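Local coordinates for protein anopheles gambiae adenosine kinase (Anopheles gambiae, PDB 3LOO) that catalyses the phosphorylation of adenosine to AMP at the expense of ATP, as an adenosine kinase of the pfkB carbohydrate kinase family, at residues Arg273-Val277 with Leu288-Gly292; Arg88-Ile93 with Thr354-Pro359; Pro218-Lys222 with Lys247-Tyr251; Leu21-Val27 with Arg96-Ile101. All coordinates share one frame; numbering follows the deposited sequence.

Overall arrangement
Interactions 1 and 4 belong to the same nine-stranded mixed sheet. Interaction 4 pairs strands 26-29 and 100-107 in its parallel part; interaction 1, its centre about 25 Å away from that of interaction 4, pairs 276-281 with 284-290 where the sheet turns antiparallel. Interaction 2 lies about 14 Å from interaction 4 between centres and touches it; helix 82-94 and strand 100-107 follow each other in the chain. Interaction 3 sits across the molecule, its centre about 35 Å from that of interaction 2, where helices 216-220 and 239-248 end. Along the chain interaction 4 closes first, then 3, then 1, while 354-359 returns to helix 82-94 and brings the C-terminal end back beside the N-terminal part of this pfkB-family kinase.

Interaction 1 (Arg273-Val277 with Leu288-Gly292); sequences RKRIV and LIEAG
V277 N donates to I289 O at 2.8 Å, and V277 O takes I289 N in return, so this antiparallel hydrogen-bonded pair is closed from both sides. One pair along, I276 and E290 form a non-hydrogen-bonded pair, and A291 N then reaches R275 O at 2.9 Å. These rungs tie together strands 276-281 and 284-290, a beta hairpin at the antiparallel side of the large sheet. On the face carrying I276 and E290, the isoleucine splits its branches: CD1 rests on the aliphatic stem of E290, 3.5 Å from its CG, while CG2 presses against L288 CD1 at a tight 3.3 Å. E290 offers that stem because its chain runs fully extended, chi1 -175° and chi2 -177°, as far as the carboxylate. On the other face V277 and I289 meet CB to CB at 4.3 Å, under helix 256-264, whose I263 and A264 touch V277. Just before strand 276-281, the bent K274 chain lays CD 3.4 Å from A291 O. R275 leads away from the hairpin, and its guanidinium is held by backbone carbonyls including those of L266, F229 and V232. Register therefore rests on backbone bonds, the two faces add mainly apolar contact, and the buried arginine charge is probably stabilised by the carbonyl dipoles around it.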
# COMPACT_ATOMS: atom_id res chain seq x y z
N ARG A 273 16.94 -15.91 1.19
CA ARG A 273 15.52 -15.95 0.89
C ARG A 273 15.35 -15.50 -0.56
O ARG A 273 15.82 -14.42 -0.95
CB ARG A 273 14.74 -15.07 1.88
CG ARG A 273 13.21 -15.25 1.75
CD ARG A 273 12.45 -14.30 2.70
NE ARG A 273 12.51 -14.71 4.11
CZ ARG A 273 13.28 -14.15 5.05
NH1 ARG A 273 14.11 -13.14 4.77
NH2 ARG A 273 13.22 -14.59 6.28
N LYS A 274 14.75 -16.37 -1.36
CA LYS A 274 14.45 -16.10 -2.75
C LYS A 274 13.30 -15.09 -2.88
O LYS A 274 12.26 -15.22 -2.22
CB LYS A 274 14.04 -17.40 -3.46
CG LYS A 274 15.14 -18.49 -3.44
CD LYS A 274 14.85 -19.54 -4.45
CE LYS A 274 16.11 -20.02 -5.16
NZ LYS A 274 16.40 -21.43 -4.79
N ARG A 275 13.48 -14.10 -3.76
CA ARG A 275 12.46 -13.07 -3.96
C ARG A 275 11.18 -13.66 -4.52
O ARG A 275 11.20 -14.54 -5.39
CB ARG A 275 12.95 -11.97 -4.91
CG ARG A 275 11.96 -10.80 -5.08
CD ARG A 275 12.58 -9.68 -5.94
NE ARG A 275 13.80 -9.08 -5.38
CZ ARG A 275 15.04 -9.29 -5.84
NH1 ARG A 275 15.27 -10.14 -6.83
NH2 ARG A 275 16.07 -8.65 -5.30
N ILE A 276 10.09 -13.12 -4.02
CA ILE A 276 8.72 -13.39 -4.48
C ILE A 276 8.17 -12.13 -5.15
O ILE A 276 8.35 -11.01 -4.62
CB ILE A 276 7.84 -13.75 -3.26
CG1 ILE A 276 8.36 -15.04 -2.65
CG2 ILE A 276 6.43 -14.00 -3.68
CD1 ILE A 276 8.39 -16.15 -3.64
N VAL A 277 7.56 -12.29 -6.32
CA VAL A 277 6.82 -11.19 -6.95
C VAL A 277 5.36 -11.63 -7.09
O VAL A 277 5.10 -12.72 -7.58
CB VAL A 277 7.44 -10.79 -8.31
CG1 VAL A 277 6.65 -9.64 -8.95
CG2 VAL A 277 8.94 -10.45 -8.15
N LEU A 288 1.83 -15.59 -8.90
CA LEU A 288 2.95 -15.73 -7.98
C LEU A 288 4.18 -16.14 -8.76
O LEU A 288 4.18 -17.20 -9.44
CB LEU A 288 2.65 -16.80 -6.89
CG LEU A 288 3.86 -17.33 -6.09
CD1 LEU A 288 4.54 -16.23 -5.30
CD2 LEU A 288 3.42 -18.48 -5.14
N ILE A 289 5.23 -15.34 -8.63
CA ILE A 289 6.50 -15.66 -9.24
C ILE A 289 7.56 -15.77 -8.15
O ILE A 289 7.70 -14.85 -7.34
CB ILE A 289 6.94 -14.56 -10.28
CG1 ILE A 289 5.83 -14.29 -11.31
CG2 ILE A 289 8.25 -14.97 -10.97
CD1 ILE A 289 4.94 -13.05 -11.02
N GLU A 290 8.29 -16.89 -8.14
CA GLU A 290 9.40 -17.07 -7.23
C GLU A 290 10.69 -17.15 -7.99
O GLU A 290 10.78 -17.89 -8.97
CB GLU A 290 9.26 -18.37 -6.39
CG GLU A 290 10.40 -18.48 -5.33
CD GLU A 290 10.37 -19.78 -4.52
OE1 GLU A 290 10.57 -20.88 -5.10
OE2 GLU A 290 10.16 -19.70 -3.29
N ALA A 291 11.70 -16.45 -7.51
CA ALA A 291 13.01 -16.54 -8.12
C ALA A 291 13.45 -18.02 -8.14
O ALA A 291 13.12 -18.79 -7.23
CB ALA A 291 14.00 -15.70 -7.36
N GLY A 292 14.16 -18.41 -9.19
CA GLY A 292 14.71 -19.76 -9.26
C GLY A 292 13.74 -20.80 -9.80
O GLY A 292 13.99 -22.00 -9.68

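Interaction 2 (Arg88-Ile93 with Thr354-Pro359); sequences RVAQWI and TFEGEP
W92, projecting from helix 82-94, is clamped between parts of the loop that follows helix 333-350. F355 CA lies over one face of the indole, 4.0 Å from the centroid of its five-membered ring, and P359 CB covers the opposite face, 4.2 Å from the centroid of the six-membered ring. The F355 ring also turns an edge toward W92 in an offset edge-to-face pair, planes at 68°. A trans chi1 of 169° sends the indole into this slot, and NE1 donates to G357 O at 3.2 Å. That oxygen lies near the indole plane, but the donor stands well above the carbonyl plane of G357. One face of F355 receives the R88 guanidinium, stacked off-centre with R88 CZ 4.7 Å from the centroid of the F355 ring, while V89 CG2 meets F355 CZ at 3.9 Å. The looser side is at E356 and E358, exposed residues that add almost nothing, although G357 between them lends its carbonyl; T354, by contrast, is buried and bonds S351 through OG1. A large aromatic surface with one polar atom thus fastens the C-terminal loop to the helix, its N-H satisfied by a backbone carbonyl and the stacked arginine adding a probable cation-pi attraction.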
# COMPACT_ATOMS: atom_id res chain seq x y z
N ARG A 88 -4.65 -2.18 8.58
CA ARG A 88 -5.98 -2.26 9.19
C ARG A 88 -6.66 -3.59 8.83
O ARG A 88 -7.21 -4.26 9.71
CB ARG A 88 -6.85 -1.03 8.83
CG ARG A 88 -6.36 0.32 9.45
CD ARG A 88 -7.19 1.53 8.91
NE ARG A 88 -8.61 1.20 9.06
CZ ARG A 88 -9.58 1.50 8.20
NH1 ARG A 88 -9.34 2.18 7.08
NH2 ARG A 88 -10.82 1.11 8.47
N VAL A 89 -6.59 -3.99 7.56
CA VAL A 89 -7.09 -5.30 7.12
C VAL A 89 -6.37 -6.45 7.82
O VAL A 89 -7.02 -7.35 8.35
CB VAL A 89 -7.14 -5.44 5.55
CG1 VAL A 89 -7.52 -6.91 5.08
CG2 VAL A 89 -8.08 -4.37 4.95
N ALA A 90 -5.03 -6.43 7.84
CA ALA A 90 -4.26 -7.41 8.59
C ALA A 90 -4.63 -7.52 10.09
O ALA A 90 -4.72 -8.63 10.63
CB ALA A 90 -2.74 -7.14 8.44
N GLN A 91 -4.80 -6.39 10.77
CA GLN A 91 -5.24 -6.39 12.16
C GLN A 91 -6.67 -6.95 12.35
O GLN A 91 -6.95 -7.69 13.33
CB GLN A 91 -5.14 -4.96 12.70
CG GLN A 91 -3.74 -4.62 13.15
CD GLN A 91 -3.29 -5.43 14.39
OE1 GLN A 91 -4.10 -6.06 15.09
NE2 GLN A 91 -2.02 -5.38 14.67
N TRP A 92 -7.54 -6.63 11.42
CA TRP A 92 -8.92 -7.08 11.50
C TRP A 92 -8.92 -8.61 11.46
O TRP A 92 -9.57 -9.27 12.29
CB TRP A 92 -9.77 -6.48 10.39
CG TRP A 92 -11.12 -7.15 10.31
CD1 TRP A 92 -12.12 -7.12 11.25
CD2 TRP A 92 -11.60 -7.95 9.24
NE1 TRP A 92 -13.20 -7.86 10.83
CE2 TRP A 92 -12.91 -8.39 9.60
CE3 TRP A 92 -11.06 -8.36 8.01
CZ2 TRP A 92 -13.67 -9.22 8.77
CZ3 TRP A 92 -11.84 -9.18 7.18
CH2 TRP A 92 -13.13 -9.60 7.58
N ILE A 93 -8.16 -9.17 10.53
CA ILE A 93 -8.00 -10.63 10.43
C ILE A 93 -7.29 -11.22 11.67
O ILE A 93 -7.73 -12.21 12.23
CB ILE A 93 -7.27 -11.02 9.10
CG1 ILE A 93 -8.10 -10.55 7.88
CG2 ILE A 93 -6.95 -12.54 9.05
CD1 ILE A 93 -7.37 -10.58 6.59
N THR A 354 -17.10 -4.31 7.03
CA THR A 354 -16.34 -5.56 7.17
C THR A 354 -15.62 -5.61 8.54
O THR A 354 -15.56 -6.67 9.16
CB THR A 354 -15.32 -5.76 6.02
OG1 THR A 354 -15.73 -5.03 4.85
CG2 THR A 354 -15.21 -7.25 5.66
N PHE A 355 -15.10 -4.47 8.98
CA PHE A 355 -14.31 -4.36 10.22
C PHE A 355 -15.11 -4.62 11.50
O PHE A 355 -14.52 -4.86 12.57
CB PHE A 355 -13.63 -3.00 10.29
CG PHE A 355 -12.60 -2.81 9.23
CD1 PHE A 355 -11.33 -3.37 9.37
CD2 PHE A 355 -12.90 -2.13 8.06
CE1 PHE A 355 -10.37 -3.22 8.38
CE2 PHE A 355 -11.95 -1.99 7.06
CZ PHE A 355 -10.69 -2.53 7.22
N GLU A 356 -16.44 -4.58 11.38
CA GLU A 356 -17.34 -4.85 12.49
C GLU A 356 -17.63 -6.34 12.61
O GLU A 356 -17.92 -6.84 13.70
CB GLU A 356 -18.63 -4.08 12.30
CG GLU A 356 -18.45 -2.58 12.21
CD GLU A 356 -19.77 -1.84 12.29
OE1 GLU A 356 -19.76 -0.66 12.71
OE2 GLU A 356 -20.81 -2.44 11.94
N GLY A 357 -17.56 -7.05 11.48
CA GLY A 357 -17.73 -8.50 11.47
C GLY A 357 -16.62 -9.28 12.15
O GLY A 357 -15.65 -8.72 12.69
N GLU A 358 -16.79 -10.60 12.14
CA GLU A 358 -15.82 -11.55 12.63
C GLU A 358 -15.17 -12.19 11.40
O GLU A 358 -15.87 -12.78 10.58
CB GLU A 358 -16.54 -12.62 13.46
CG GLU A 358 -15.70 -13.80 13.92
CD GLU A 358 -15.09 -13.59 15.29
OE1 GLU A 358 -14.34 -12.60 15.46
OE2 GLU A 358 -15.36 -14.41 16.20
N PRO A 359 -13.84 -12.06 11.24
CA PRO A 359 -13.15 -12.76 10.14
C PRO A 359 -13.34 -14.29 10.22
O PRO A 359 -13.07 -14.90 11.24
CB PRO A 359 -11.68 -12.39 10.35
CG PRO A 359 -11.59 -11.93 11.76
CD PRO A 359 -12.90 -11.29 12.06

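Interaction 3 (Pro218-Lys222 with Lys247-Tyr251); sequences PQFYK and KEFNY
P218-F220 closes helix 216-220 and K247-E248 closes helix 239-248, their nearest CA atoms being those of Q219 and E248, 6.4 Å apart. The second helix finishes in a Schellman motif: N250 has positive phi (65°), and its N bonds back to K247 O. Y221, meanwhile, takes the N-cap position before helix 222-228. From the first turn of that helix K222 reaches across to the Schellman end, its chain bending at chi2 and chi4 as it passes over the F249 ring. CE stands over one face, 4.0 Å from the ring centroid, in a CH-pi contact, while NZ is too distant for more than a weak cation-pi attraction. NZ instead donates to E248 O at 3.2 Å, tilted from the carbonyl plane, and also to a water at 2.9 Å that hands a hydrogen on to F249 O. E248 in turn packs on the end of helix 216-220. Its CG comes within 3.3 Å of P218 O, and its side chain crosses that of Q219 at about a right angle, carboxylate and amide planes 77° apart. A second water joins those groups, accepting from Q219 NE2 and donating to E248 OE2 at 2.6 Å. The lysine charge therefore meets the carbonyl end of a helix, where the helix dipole would probably favour it, and two waters carry much of the polar link across this surface contact.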
# COMPACT_ATOMS: atom_id res chain seq x y z
N PRO A 218 7.35 3.75 -10.69
CA PRO A 218 8.55 3.46 -11.53
C PRO A 218 8.87 4.55 -12.58
O PRO A 218 10.06 4.75 -12.94
CB PRO A 218 8.17 2.15 -12.24
CG PRO A 218 6.65 2.05 -12.18
CD PRO A 218 6.26 2.77 -10.89
N GLN A 219 7.83 5.27 -13.03
CA GLN A 219 8.02 6.38 -13.95
C GLN A 219 8.75 7.54 -13.31
O GLN A 219 9.51 8.21 -14.00
CB GLN A 219 6.68 6.88 -14.48
CG GLN A 219 6.10 5.93 -15.48
CD GLN A 219 4.61 6.07 -15.61
OE1 GLN A 219 4.03 7.04 -15.11
NE2 GLN A 219 3.97 5.10 -16.29
N PHE A 220 8.50 7.81 -12.02
CA PHE A 220 9.10 8.99 -11.35
C PHE A 220 10.40 8.68 -10.60
O PHE A 220 11.25 9.56 -10.39
CB PHE A 220 8.12 9.57 -10.32
CG PHE A 220 6.99 10.43 -10.90
CD1 PHE A 220 6.67 10.45 -12.26
CD2 PHE A 220 6.21 11.17 -10.02
CE1 PHE A 220 5.59 11.21 -12.75
CE2 PHE A 220 5.09 11.94 -10.51
CZ PHE A 220 4.80 11.96 -11.88
N TYR A 221 10.55 7.44 -10.12
CA TYR A 221 11.64 7.14 -9.18
C TYR A 221 12.33 5.84 -9.60
O TYR A 221 12.50 4.89 -8.80
CB TYR A 221 11.09 7.02 -7.74
CG TYR A 221 10.06 8.03 -7.36
CD1 TYR A 221 10.38 9.40 -7.21
CD2 TYR A 221 8.73 7.62 -7.10
CE1 TYR A 221 9.39 10.34 -6.86
CE2 TYR A 221 7.78 8.53 -6.70
CZ TYR A 221 8.10 9.89 -6.61
OH TYR A 221 7.10 10.76 -6.24
N LYS A 222 12.71 5.78 -10.88
CA LYS A 222 13.23 4.54 -11.43
C LYS A 222 14.50 4.10 -10.71
O LYS A 222 14.65 2.92 -10.35
CB LYS A 222 13.52 4.67 -12.93
CG LYS A 222 13.81 3.35 -13.57
CD LYS A 222 15.17 3.38 -14.21
CE LYS A 222 15.56 2.00 -14.69
NZ LYS A 222 16.26 2.07 -15.99
N LYS A 247 8.36 -1.01 -18.91
CA LYS A 247 8.73 0.12 -19.81
C LYS A 247 9.95 0.87 -19.29
O LYS A 247 10.89 1.08 -20.03
CB LYS A 247 7.59 1.13 -20.01
CG LYS A 247 6.23 0.51 -20.41
CD LYS A 247 6.10 0.23 -21.90
CE LYS A 247 4.72 -0.40 -22.25
NZ LYS A 247 3.62 0.57 -21.95
N GLU A 248 9.96 1.27 -18.00
CA GLU A 248 11.08 2.06 -17.47
C GLU A 248 12.39 1.29 -17.43
O GLU A 248 13.47 1.88 -17.49
CB GLU A 248 10.78 2.64 -16.09
CG GLU A 248 9.61 3.63 -16.05
CD GLU A 248 9.57 4.66 -17.21
OE1 GLU A 248 10.57 5.37 -17.43
OE2 GLU A 248 8.51 4.76 -17.85
N PHE A 249 12.28 -0.02 -17.27
CA PHE A 249 13.43 -0.90 -17.18
C PHE A 249 13.76 -1.51 -18.54
O PHE A 249 14.68 -2.31 -18.64
CB PHE A 249 13.17 -2.03 -16.17
CG PHE A 249 13.40 -1.63 -14.73
CD1 PHE A 249 14.27 -2.36 -13.94
CD2 PHE A 249 12.71 -0.56 -14.16
CE1 PHE A 249 14.48 -2.02 -12.59
CE2 PHE A 249 12.92 -0.20 -12.82
CZ PHE A 249 13.80 -0.93 -12.03
N ASN A 250 12.99 -1.17 -19.56
CA ASN A 250 13.28 -1.53 -20.95
C ASN A 250 13.22 -3.03 -21.20
O ASN A 250 14.08 -3.58 -21.87
CB ASN A 250 14.64 -0.96 -21.38
CG ASN A 250 14.65 0.57 -21.40
OD1 ASN A 250 13.72 1.23 -21.91
ND2 ASN A 250 15.71 1.15 -20.83
N TYR A 251 12.19 -3.68 -20.67
CA TYR A 251 12.06 -5.12 -20.84
C TYR A 251 11.60 -5.50 -22.23
O TYR A 251 11.87 -6.60 -22.67
CB TYR A 251 11.14 -5.73 -19.76
CG TYR A 251 11.79 -5.78 -18.40
CD1 TYR A 251 13.16 -5.51 -18.25
CD2 TYR A 251 11.06 -6.15 -17.26
CE1 TYR A 251 13.78 -5.58 -17.01
CE2 TYR A 251 11.67 -6.23 -16.01
CZ TYR A 251 13.01 -5.94 -15.89
OH TYR A 251 13.61 -6.01 -14.67
O HOH W 1 6.35 3.38 -17.48
O HOH W 2 16.95 -0.46 -17.15

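Interaction 4 (Leu21-Val27 with Arg96-Ile101); sequences LRDGMLV and RPRTAI
D23 gathers R96 and R98 into a salt-bridge network at the start of a parallel strand pair, 26-29 with 100-107, in the large sheet of this pfkB-family fold. Its two carboxylate oxygens are shared out. OD1 takes R96 NH1 at 2.8 Å through its anti lone pair, with NH2 adding a weaker bond, while OD2 receives R98 NE at 2.9 Å from above the carboxylate plane. Both arginines present the edge of the guanidinium, and both planes stand 67° from the carboxylate. R96 gets there on a chain stretched out from CG to NE; one face of its guanidinium is covered by R22 CA, and its CD packs against L21 CB. In the second shell, R22 NH1 bonds D23 O, and its NH2 bonds G176 O. T99 OG1 accepts from R96 NH1 and donates to R96 O, bracing the type II turn from R96 to T99. That turn offers R98 O to G24 N at 2.7 Å. Glycine suits this site: its phi is positive and I101 CD1 sits 3.6 Å from its CA. The strands then take over, with L26 against A100 on the face toward helices 82-94 and 315-328, and V27 against I101 on the other. In the parallel pairing I101 N donates to L26 O at 2.9 Å.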
# COMPACT_ATOMS: atom_id res chain seq x y z
N LEU A 21 2.41 -15.16 18.30
CA LEU A 21 2.14 -13.72 18.00
C LEU A 21 2.46 -12.86 19.21
O LEU A 21 2.16 -13.24 20.33
CB LEU A 21 0.68 -13.50 17.61
CG LEU A 21 0.13 -14.08 16.30
CD1 LEU A 21 -1.30 -13.56 16.04
CD2 LEU A 21 1.01 -13.77 15.11
N ARG A 22 3.11 -11.72 18.98
CA ARG A 22 3.29 -10.72 20.02
C ARG A 22 3.24 -9.30 19.38
O ARG A 22 3.15 -9.19 18.15
CB ARG A 22 4.53 -11.01 20.89
CG ARG A 22 5.84 -11.31 20.16
CD ARG A 22 6.34 -10.10 19.42
NE ARG A 22 7.67 -10.33 18.85
CZ ARG A 22 8.35 -9.45 18.13
NH1 ARG A 22 7.88 -8.22 17.89
NH2 ARG A 22 9.55 -9.80 17.67
N ASP A 23 3.27 -8.25 20.20
CA ASP A 23 3.11 -6.89 19.72
C ASP A 23 4.27 -6.51 18.78
O ASP A 23 5.42 -6.93 18.96
CB ASP A 23 3.04 -5.87 20.86
CG ASP A 23 1.81 -6.03 21.77
OD1 ASP A 23 0.87 -6.78 21.47
OD2 ASP A 23 1.81 -5.37 22.82
N GLY A 24 3.97 -5.71 17.78
CA GLY A 24 5.02 -5.12 16.96
C GLY A 24 5.79 -6.09 16.08
O GLY A 24 6.94 -5.85 15.78
N MET A 25 5.16 -7.16 15.60
CA MET A 25 5.87 -8.02 14.65
C MET A 25 6.08 -7.37 13.25
O MET A 25 7.06 -7.68 12.55
CB MET A 25 5.13 -9.34 14.49
CG MET A 25 4.91 -10.06 15.84
SD MET A 25 4.11 -11.62 15.60
CE MET A 25 2.47 -11.26 15.16
N LEU A 26 5.14 -6.50 12.86
CA LEU A 26 5.11 -5.93 11.51
C LEU A 26 5.21 -4.41 11.66
O LEU A 26 4.48 -3.83 12.45
CB LEU A 26 3.78 -6.30 10.85
CG LEU A 26 3.41 -5.55 9.56
CD1 LEU A 26 4.46 -5.79 8.45
CD2 LEU A 26 2.03 -6.02 9.09
N VAL A 27 6.17 -3.78 10.98
CA VAL A 27 6.11 -2.33 10.84
C VAL A 27 5.87 -1.92 9.40
O VAL A 27 6.47 -2.49 8.49
CB VAL A 27 7.21 -1.49 11.56
CG1 VAL A 27 8.08 -2.26 12.49
CG2 VAL A 27 7.97 -0.51 10.61
N ARG A 96 -5.81 -9.33 17.10
CA ARG A 96 -4.88 -9.22 18.21
C ARG A 96 -4.25 -7.86 18.03
O ARG A 96 -3.33 -7.72 17.20
CB ARG A 96 -3.85 -10.35 18.20
CG ARG A 96 -2.87 -10.20 19.32
CD ARG A 96 -1.64 -11.08 19.12
NE ARG A 96 -0.81 -10.92 20.30
CZ ARG A 96 -0.14 -9.83 20.63
NH1 ARG A 96 -0.16 -8.75 19.83
NH2 ARG A 96 0.57 -9.80 21.75
N PRO A 97 -4.73 -6.86 18.80
CA PRO A 97 -4.28 -5.50 18.68
C PRO A 97 -2.77 -5.36 18.90
O PRO A 97 -2.15 -6.14 19.66
CB PRO A 97 -5.08 -4.76 19.79
CG PRO A 97 -6.37 -5.54 19.91
CD PRO A 97 -5.88 -6.99 19.74
N ARG A 98 -2.20 -4.37 18.22
CA ARG A 98 -0.78 -3.97 18.38
C ARG A 98 0.21 -4.90 17.71
O ARG A 98 1.42 -4.69 17.83
CB ARG A 98 -0.41 -3.77 19.88
CG ARG A 98 -1.11 -2.60 20.57
CD ARG A 98 -0.77 -2.59 22.09
NE ARG A 98 0.67 -2.76 22.32
CZ ARG A 98 1.55 -1.77 22.47
NH1 ARG A 98 1.14 -0.51 22.40
NH2 ARG A 98 2.84 -2.04 22.71
N THR A 99 -0.29 -5.90 17.00
CA THR A 99 0.56 -6.81 16.25
C THR A 99 1.28 -6.04 15.10
O THR A 99 2.42 -6.35 14.77
CB THR A 99 -0.21 -8.06 15.72
OG1 THR A 99 -0.88 -8.70 16.82
CG2 THR A 99 0.75 -9.08 15.13
N ALA A 100 0.59 -5.03 14.53
CA ALA A 100 1.20 -4.16 13.50
C ALA A 100 1.36 -2.72 13.99
O ALA A 100 0.48 -2.18 14.69
CB ALA A 100 0.40 -4.21 12.18
N ILE A 101 2.51 -2.13 13.65
CA ILE A 101 2.81 -0.75 13.95
C ILE A 101 2.84 0.08 12.64
O ILE A 101 3.44 -0.36 11.66
CB ILE A 101 4.20 -0.64 14.62
CG1 ILE A 101 4.20 -1.36 15.99
CG2 ILE A 101 4.57 0.83 14.82
CD1 ILE A 101 5.61 -1.60 16.48